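Local coordinates for protein c-di-GMP synthase (Capnocytophaga granulosa, PDB 6WT9) that joins two molecules of GTP into the second messenger 3',3'-c-di-GMP, the alarm signal of a bacterial CBASS defence against phage, at residues E65-K68 against L69-D73; D73-D77 against V78-Y82. All coordinates share one frame; numbering follows the deposited sequence.

Contact 1 (E65-K68 against L69-D73)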
ATOM      1  N   GLU A  65      -1.614   1.492 -17.467  1.00 25.26           N
ATOM      2  CA  GLU A  65      -2.111   2.340 -18.544  1.00 25.65           C
ATOM      3  C   GLU A  65      -2.327   1.537 -19.821  1.00 22.20           C
ATOM      4  O   GLU A  65      -3.284   1.785 -20.563  1.00 24.98           O
ATOM      5  CB  GLU A  65      -1.137   3.494 -18.786  1.00 33.73           C
ATOM      6  CG  GLU A  65      -1.691   4.619 -19.641  1.00 43.10           C
ATOM      7  CD  GLU A  65      -2.974   5.195 -19.079  1.00 53.05           C
ATOM      8  OE1 GLU A  65      -4.044   4.955 -19.676  1.00 57.64           O
ATOM      9  OE2 GLU A  65      -2.915   5.879 -18.035  1.00 52.76           O
ATOM     10  N   LYS A  66      -1.451   0.566 -20.090  1.00 19.40           N
ATOM     11  CA  LYS A  66      -1.634  -0.286 -21.260  1.00 21.45           C
ATOM     12  C   LYS A  66      -2.853  -1.185 -21.104  1.00 19.62           C
ATOM     13  O   LYS A  66      -3.566  -1.445 -22.080  1.00 22.03           O
ATOM     14  CB  LYS A  66      -0.377  -1.121 -21.505  1.00 22.93           C
ATOM     15  CG  LYS A  66       0.826  -0.314 -21.970  1.00 28.43           C
ATOM     16  CD  LYS A  66       2.046  -1.209 -22.145  1.00 35.86           C
ATOM     17  CE  LYS A  66       3.258  -0.419 -22.606  1.00 38.19           C
ATOM     18  NZ  LYS A  66       3.038   0.193 -23.946  1.00 44.84           N
ATOM     19  N   VAL A  67      -3.105  -1.676 -19.888  1.00 14.46           N
ATOM     20  CA  VAL A  67      -4.323  -2.444 -19.640  1.00 15.52           C
ATOM     21  C   VAL A  67      -5.550  -1.583 -19.908  1.00 17.06           C
ATOM     22  O   VAL A  67      -6.533  -2.042 -20.503  1.00 17.90           O
ATOM     23  CB  VAL A  67      -4.324  -3.001 -18.204  1.00 17.50           C
ATOM     24  CG1 VAL A  67      -5.631  -3.715 -17.907  1.00 17.79           C
ATOM     25  CG2 VAL A  67      -3.148  -3.937 -18.002  1.00 19.79           C
ATOM     26  N   LYS A  68      -5.502  -0.316 -19.490  1.00 15.40           N
ATOM     27  CA  LYS A  68      -6.617   0.596 -19.724  1.00 17.17           C
ATOM     28  C   LYS A  68      -6.901   0.761 -21.214  1.00 19.53           C
ATOM     29  O   LYS A  68      -8.063   0.742 -21.636  1.00 16.35           O
ATOM     30  CB  LYS A  68      -6.318   1.948 -19.076  1.00 22.33           C
ATOM     31  CG  LYS A  68      -7.374   3.014 -19.296  1.00 29.52           C
ATOM     32  CD  LYS A  68      -6.998   4.297 -18.569  1.00 40.30           C
ATOM     33  CE  LYS A  68      -7.963   5.427 -18.888  1.00 49.94           C
ATOM     34  NZ  LYS A  68      -7.594   6.685 -18.180  1.00 57.70           N
ATOM     35  N   LEU A  69      -5.852   0.915 -22.027  1.00 20.50           N
ATOM     36  CA  LEU A  69      -6.052   1.123 -23.459  1.00 22.04           C
ATOM     37  C   LEU A  69      -6.648  -0.112 -24.124  1.00 19.73           C
ATOM     38  O   LEU A  69      -7.450   0.007 -25.058  1.00 22.44           O
ATOM     39  CB  LEU A  69      -4.734   1.504 -24.131  1.00 21.79           C
ATOM     40  CG  LEU A  69      -4.112   2.846 -23.735  1.00 26.57           C
ATOM     41  CD1 LEU A  69      -2.895   3.147 -24.599  1.00 23.70           C
ATOM     42  CD2 LEU A  69      -5.134   3.971 -23.830  1.00 23.01           C
ATOM     43  N   HIS A  70      -6.262  -1.306 -23.668  1.00 13.87           N
ATOM     44  CA  HIS A  70      -6.843  -2.523 -24.222  1.00 15.95           C
ATOM     45  C   HIS A  70      -8.317  -2.647 -23.858  1.00 19.75           C
ATOM     46  O   HIS A  70      -9.133  -3.069 -24.686  1.00 23.87           O
ATOM     47  CB  HIS A  70      -6.066  -3.749 -23.742  1.00 15.46           C
ATOM     48  CG  HIS A  70      -4.749  -3.936 -24.427  1.00 22.41           C
ATOM     49  ND1 HIS A  70      -4.645  -4.225 -25.772  1.00 21.82           N
ATOM     50  CD2 HIS A  70      -3.481  -3.879 -23.956  1.00 20.52           C
ATOM     51  CE1 HIS A  70      -3.370  -4.335 -26.100  1.00 21.86           C
ATOM     52  NE2 HIS A  70      -2.643  -4.130 -25.016  1.00 21.86           N
ATOM     53  N   LEU A  71      -8.678  -2.286 -22.624  1.00 17.89           N
ATOM     54  CA  LEU A  71     -10.078  -2.350 -22.219  1.00 17.91           C
ATOM     55  C   LEU A  71     -10.913  -1.276 -22.906  1.00 13.84           C
ATOM     56  O   LEU A  71     -12.113  -1.475 -23.129  1.00 14.53           O
ATOM     57  CB  LEU A  71     -10.189  -2.225 -20.701  1.00 20.39           C
ATOM     58  CG  LEU A  71      -9.603  -3.398 -19.913  1.00 23.01           C
ATOM     59  CD1 LEU A  71      -9.791  -3.196 -18.414  1.00 15.85           C
ATOM     60  CD2 LEU A  71     -10.234  -4.706 -20.364  1.00 17.77           C
ATOM     61  N   GLN A  72     -10.304  -0.141 -23.252  1.00 11.93           N
ATOM     62  CA  GLN A  72     -11.005   0.892 -24.005  1.00 21.01           C
ATOM     63  C   GLN A  72     -11.312   0.473 -25.436  1.00 23.18           C
ATOM     64  O   GLN A  72     -11.938   1.246 -26.168  1.00 25.64           O
ATOM     65  CB  GLN A  72     -10.192   2.187 -24.004  1.00 20.57           C
ATOM     66  CG  GLN A  72     -10.206   2.915 -22.670  1.00 24.31           C
ATOM     67  CD  GLN A  72      -9.311   4.137 -22.658  1.00 26.12           C
ATOM     68  OE1 GLN A  72      -8.385   4.250 -23.461  1.00 26.97           O
ATOM     69  NE2 GLN A  72      -9.585   5.063 -21.747  1.00 29.54           N
ATOM     70  N   ASP A  73     -10.884  -0.716 -25.847  1.00 17.05           N
ATOM     71  CA  ASP A  73     -11.233  -1.273 -27.143  1.00 21.57           C
ATOM     72  C   ASP A  73     -12.471  -2.159 -27.096  1.00 25.85           C
ATOM     73  O   ASP A  73     -12.877  -2.677 -28.139  1.00 25.02           O
ATOM     74  CB  ASP A  73     -10.058  -2.080 -27.709  1.00 18.60           C
ATOM     75  CG  ASP A  73      -8.876  -1.210 -28.090  1.00 27.72           C
ATOM     76  OD1 ASP A  73      -8.999   0.031 -28.018  1.00 35.28           O
ATOM     77  OD2 ASP A  73      -7.821  -1.768 -28.464  1.00 28.69           O
TER

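Contact 2 (D73-D77 against V78-Y82)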
ATOM      1  N   ASP A  73     -10.884  -0.716 -25.847  1.00 17.05           N
ATOM      2  CA  ASP A  73     -11.233  -1.273 -27.143  1.00 21.57           C
ATOM      3  C   ASP A  73     -12.471  -2.159 -27.096  1.00 25.85           C
ATOM      4  O   ASP A  73     -12.877  -2.677 -28.139  1.00 25.02           O
ATOM      5  CB  ASP A  73     -10.058  -2.080 -27.709  1.00 18.60           C
ATOM      6  CG  ASP A  73      -8.876  -1.210 -28.090  1.00 27.72           C
ATOM      7  OD1 ASP A  73      -8.999   0.031 -28.018  1.00 35.28           O
ATOM      8  OD2 ASP A  73      -7.821  -1.768 -28.464  1.00 28.69           O
ATOM      9  N   ILE A  74     -13.085  -2.350 -25.924  1.00 20.83           N
ATOM     10  CA  ILE A  74     -14.189  -3.299 -25.825  1.00 15.04           C
ATOM     11  C   ILE A  74     -15.237  -2.865 -24.802  1.00 17.94           C
ATOM     12  O   ILE A  74     -16.400  -3.276 -24.888  1.00 21.89           O
ATOM     13  CB  ILE A  74     -13.655  -4.711 -25.508  1.00 18.45           C
ATOM     14  CG1 ILE A  74     -14.746  -5.765 -25.713  1.00 22.17           C
ATOM     15  CG2 ILE A  74     -13.095  -4.773 -24.094  1.00 14.42           C
ATOM     16  CD1 ILE A  74     -14.274  -7.185 -25.492  1.00 22.97           C
ATOM     17  N   LEU A  75     -14.854  -2.028 -23.838  1.00 14.61           N
ATOM     18  CA  LEU A  75     -15.753  -1.650 -22.753  1.00 15.64           C
ATOM     19  C   LEU A  75     -16.436  -0.316 -23.039  1.00 19.06           C
ATOM     20  O   LEU A  75     -15.822   0.607 -23.583  1.00 13.66           O
ATOM     21  CB  LEU A  75     -15.006  -1.569 -21.420  1.00 10.76           C
ATOM     22  CG  LEU A  75     -14.451  -2.871 -20.833  1.00 17.06           C
ATOM     23  CD1 LEU A  75     -13.875  -2.627 -19.437  1.00 10.07           C
ATOM     24  CD2 LEU A  75     -15.519  -3.954 -20.795  1.00 14.22           C
ATOM     25  N   LEU A  76     -17.706  -0.221 -22.654  1.00 10.44           N
ATOM     26  CA  LEU A  76     -18.497   0.992 -22.798  1.00 17.20           C
ATOM     27  C   LEU A  76     -19.075   1.406 -21.450  1.00 14.36           C
ATOM     28  O   LEU A  76     -19.313   0.568 -20.576  1.00 19.00           O
ATOM     29  CB  LEU A  76     -19.643   0.799 -23.801  1.00 10.59           C
ATOM     30  CG  LEU A  76     -19.280   0.500 -25.254  1.00 16.16           C
ATOM     31  CD1 LEU A  76     -20.541   0.325 -26.088  1.00 17.45           C
ATOM     32  CD2 LEU A  76     -18.407   1.605 -25.821  1.00 10.87           C
ATOM     33  N   ASP A  77     -19.293   2.716 -21.299  1.00 15.59           N
ATOM     34  CA  ASP A  77     -19.957   3.291 -20.125  1.00 19.34           C
ATOM     35  C   ASP A  77     -19.191   2.988 -18.837  1.00 21.28           C
ATOM     36  O   ASP A  77     -19.771   2.614 -17.815  1.00 22.89           O
ATOM     37  CB  ASP A  77     -21.406   2.805 -20.022  1.00 30.29           C
ATOM     38  CG  ASP A  77     -22.168   2.954 -21.323  1.00 38.62           C
ATOM     39  OD1 ASP A  77     -22.048   4.017 -21.966  1.00 43.23           O
ATOM     40  OD2 ASP A  77     -22.886   2.004 -21.701  1.00 44.20           O
ATOM     41  N   VAL A  78     -17.869   3.159 -18.887  1.00 18.60           N
ATOM     42  CA  VAL A  78     -17.009   2.908 -17.736  1.00 17.79           C
ATOM     43  C   VAL A  78     -15.996   4.036 -17.600  1.00 20.53           C
ATOM     44  O   VAL A  78     -15.688   4.752 -18.556  1.00 25.64           O
ATOM     45  CB  VAL A  78     -16.268   1.553 -17.833  1.00 18.50           C
ATOM     46  CG1 VAL A  78     -17.256   0.398 -17.845  1.00 14.39           C
ATOM     47  CG2 VAL A  78     -15.377   1.521 -19.068  1.00 10.39           C
ATOM     48  N   GLU A  79     -15.477   4.188 -16.385  1.00 18.61           N
ATOM     49  CA  GLU A  79     -14.370   5.089 -16.115  1.00 28.56           C
ATOM     50  C   GLU A  79     -13.290   4.323 -15.366  1.00 25.68           C
ATOM     51  O   GLU A  79     -13.579   3.409 -14.589  1.00 24.19           O
ATOM     52  CB  GLU A  79     -14.814   6.321 -15.315  1.00 30.46           C
ATOM     53  CG  GLU A  79     -15.203   6.047 -13.877  1.00 34.51           C
ATOM     54  CD  GLU A  79     -15.634   7.307 -13.156  1.00 42.81           C
ATOM     55  OE1 GLU A  79     -16.744   7.806 -13.438  1.00 45.40           O
ATOM     56  OE2 GLU A  79     -14.853   7.810 -12.322  1.00 47.65           O
ATOM     57  N   TYR A  80     -12.040   4.694 -15.618  1.00 17.76           N
ATOM     58  CA  TYR A  80     -10.885   3.958 -15.125  1.00 17.67           C
ATOM     59  C   TYR A  80     -10.183   4.756 -14.036  1.00 17.99           C
ATOM     60  O   TYR A  80      -9.829   5.920 -14.247  1.00 19.39           O
ATOM     61  CB  TYR A  80      -9.914   3.650 -16.266  1.00 19.24           C
ATOM     62  CG  TYR A  80     -10.541   2.868 -17.396  1.00 17.78           C
ATOM     63  CD1 TYR A  80     -10.573   1.482 -17.369  1.00 15.46           C
ATOM     64  CD2 TYR A  80     -11.102   3.519 -18.490  1.00 20.45           C
ATOM     65  CE1 TYR A  80     -11.148   0.761 -18.399  1.00 20.62           C
ATOM     66  CE2 TYR A  80     -11.680   2.805 -19.524  1.00 18.20           C
ATOM     67  CZ  TYR A  80     -11.698   1.426 -19.473  1.00 18.46           C
ATOM     68  OH  TYR A  80     -12.269   0.708 -20.497  1.00 18.08           O
ATOM     69  N   GLN A  81      -9.991   4.128 -12.878  1.00 15.80           N
ATOM     70  CA  GLN A  81      -9.231   4.702 -11.779  1.00 17.50           C
ATOM     71  C   GLN A  81      -8.238   3.667 -11.269  1.00 18.98           C
ATOM     72  O   GLN A  81      -8.298   2.486 -11.621  1.00 17.69           O
ATOM     73  CB  GLN A  81     -10.144   5.170 -10.634  1.00 18.12           C
ATOM     74  CG  GLN A  81     -11.156   6.233 -11.032  1.00 26.07           C
ATOM     75  CD  GLN A  81     -10.511   7.477 -11.611  1.00 31.56           C
ATOM     76  OE1 GLN A  81      -9.381   7.825 -11.270  1.00 35.25           O
ATOM     77  NE2 GLN A  81     -11.231   8.153 -12.498  1.00 34.57           N
ATOM     78  N   TYR A  82      -7.318   4.121 -10.424  1.00 18.72           N
ATOM     79  CA  TYR A  82      -6.290   3.263  -9.864  1.00 16.29           C
ATOM     80  C   TYR A  82      -6.363   3.265  -8.345  1.00 16.00           C
ATOM     81  O   TYR A  82      -6.706   4.274  -7.719  1.00 13.24           O
ATOM     82  CB  TYR A  82      -4.889   3.701 -10.317  1.00 18.68           C
ATOM     83  CG  TYR A  82      -4.656   3.533 -11.802  1.00 26.27           C
ATOM     84  CD1 TYR A  82      -4.848   4.592 -12.678  1.00 30.82           C
ATOM     85  CD2 TYR A  82      -4.253   2.312 -12.328  1.00 28.08           C
ATOM     86  CE1 TYR A  82      -4.639   4.444 -14.035  1.00 35.51           C
ATOM     87  CE2 TYR A  82      -4.041   2.153 -13.683  1.00 29.84           C
ATOM     88  CZ  TYR A  82      -4.236   3.221 -14.532  1.00 36.51           C
ATOM     89  OH  TYR A  82      -4.027   3.068 -15.882  1.00 40.45           O
TER
HETATM   90  O   HOH W   1     -13.690   2.060 -22.367  1.00 16.42           O

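Contact 1 (E65-K68 against L69-D73)
The carbonyl O of Lys-68 takes the shortest backbone bond of this helix end, 2.9 Å from the N of Gln-72, with an N-H...O angle of 147°. The side chain of Gln-72 closes on the same oxygen: its CG stands 3.2 Å from Lys-68 O, and CB and CD also lie within van der Waals range, so the carbonyl is wrapped by the residue that bonds it. With CG of Gln-72 anti to its carbonyl carbon (chi1 -73°), the extended chain turns back along the helix and its amide crosses the Lys-68 side chain, NE2 reaching 3.3 Å from Lys-68 CE. This is a contact with the aliphatic shaft of the lysine, itself stretched out to NZ.

The preceding carbonyls are held in the same way. Lys-66 O accepts from His-70 N at 3.1 Å and is also approached obliquely by the imidazole, whose CD2 carbon comes to 3.1 Å from that oxygen. Val-67 O is bonded by Leu-71 N and lies 3.4 Å from Leu-71 CG, while Val-67 CG1 and Leu-71 CD1 meet 4.2 Å apart on the buried side. Leu-69 N completes the i to i+4 series on Glu-65 O. These are the last bonds of helix 54-71, and Asp-73 N then turns back to His-70 O.

Val-67 and Leu-71 face Leu-100 of strand 98-104, Leu-71 also packs on Ser-157 and Leu-161 of helix 147-164, and Lys-68 and Gln-72 touch the ring of Tyr-80 of strand 78-83.

Contact 2 (D73-D77 against V78-Y82)
The phenol ring of Tyr-80 has a water at its edge, in the ring plane, 2.7 Å from OH, while Leu-75 approaches the ring obliquely. That leucine meets chiefly the hydroxyl end: its CB lies 3.7 Å and its CD1 3.9 Å from Tyr-80 OH, and CD1 is 4.5 Å from ring carbon CE1. The same water donates to the carbonyl O of Leu-75 at 2.9 Å, bridging the loop backbone and the tyrosine. Residues 73-77 form the connection from helix 54-71 into strand 78-83 of the nucleotidyltransferase domain; the strand pairs antiparallel with strand 98-104, and backbone hydrogen bonds pair Asp-77, Glu-79 and Gln-81 with Asp-105, Ile-103 and Leu-101, continuing that ladder back into the loop. Asp-77, with positive phi (60°), makes the bend at which the chain enters the strand. Beyond it Val-78 turns CG2 to Leu-75 CB, 3.9 Å away; its chi1 of -63° sets CG2 between the backbone N and the carbonyl carbon and leaves CG1 beside the carbonyl of Asp-77. Leu-75 and Val-78 both rest on Asn-153 of helix 147-164 and on Val-102.

In the fold
Contacts 1 and 2 follow one another along the chain: 65-73 carries the last turns of helix 54-71, while the connecting loop and most of strand 78-83 make up 73-82, with Asp-73 shared. Their centres are about 8 Å apart and each lies about 23 Å from the centre of the chain. The strand runs back alongside the helix, so they also touch side by side: Gln-72 CG is 3.5 Å from Tyr-80 CE2, and Glu-65 N is 3.3 Å from Tyr-82 OH. Both sit within the nucleotidyltransferase domain, where this helix and helix 147-164 pack on the mixed sheet at the core of the nucleotidyltransferase fold.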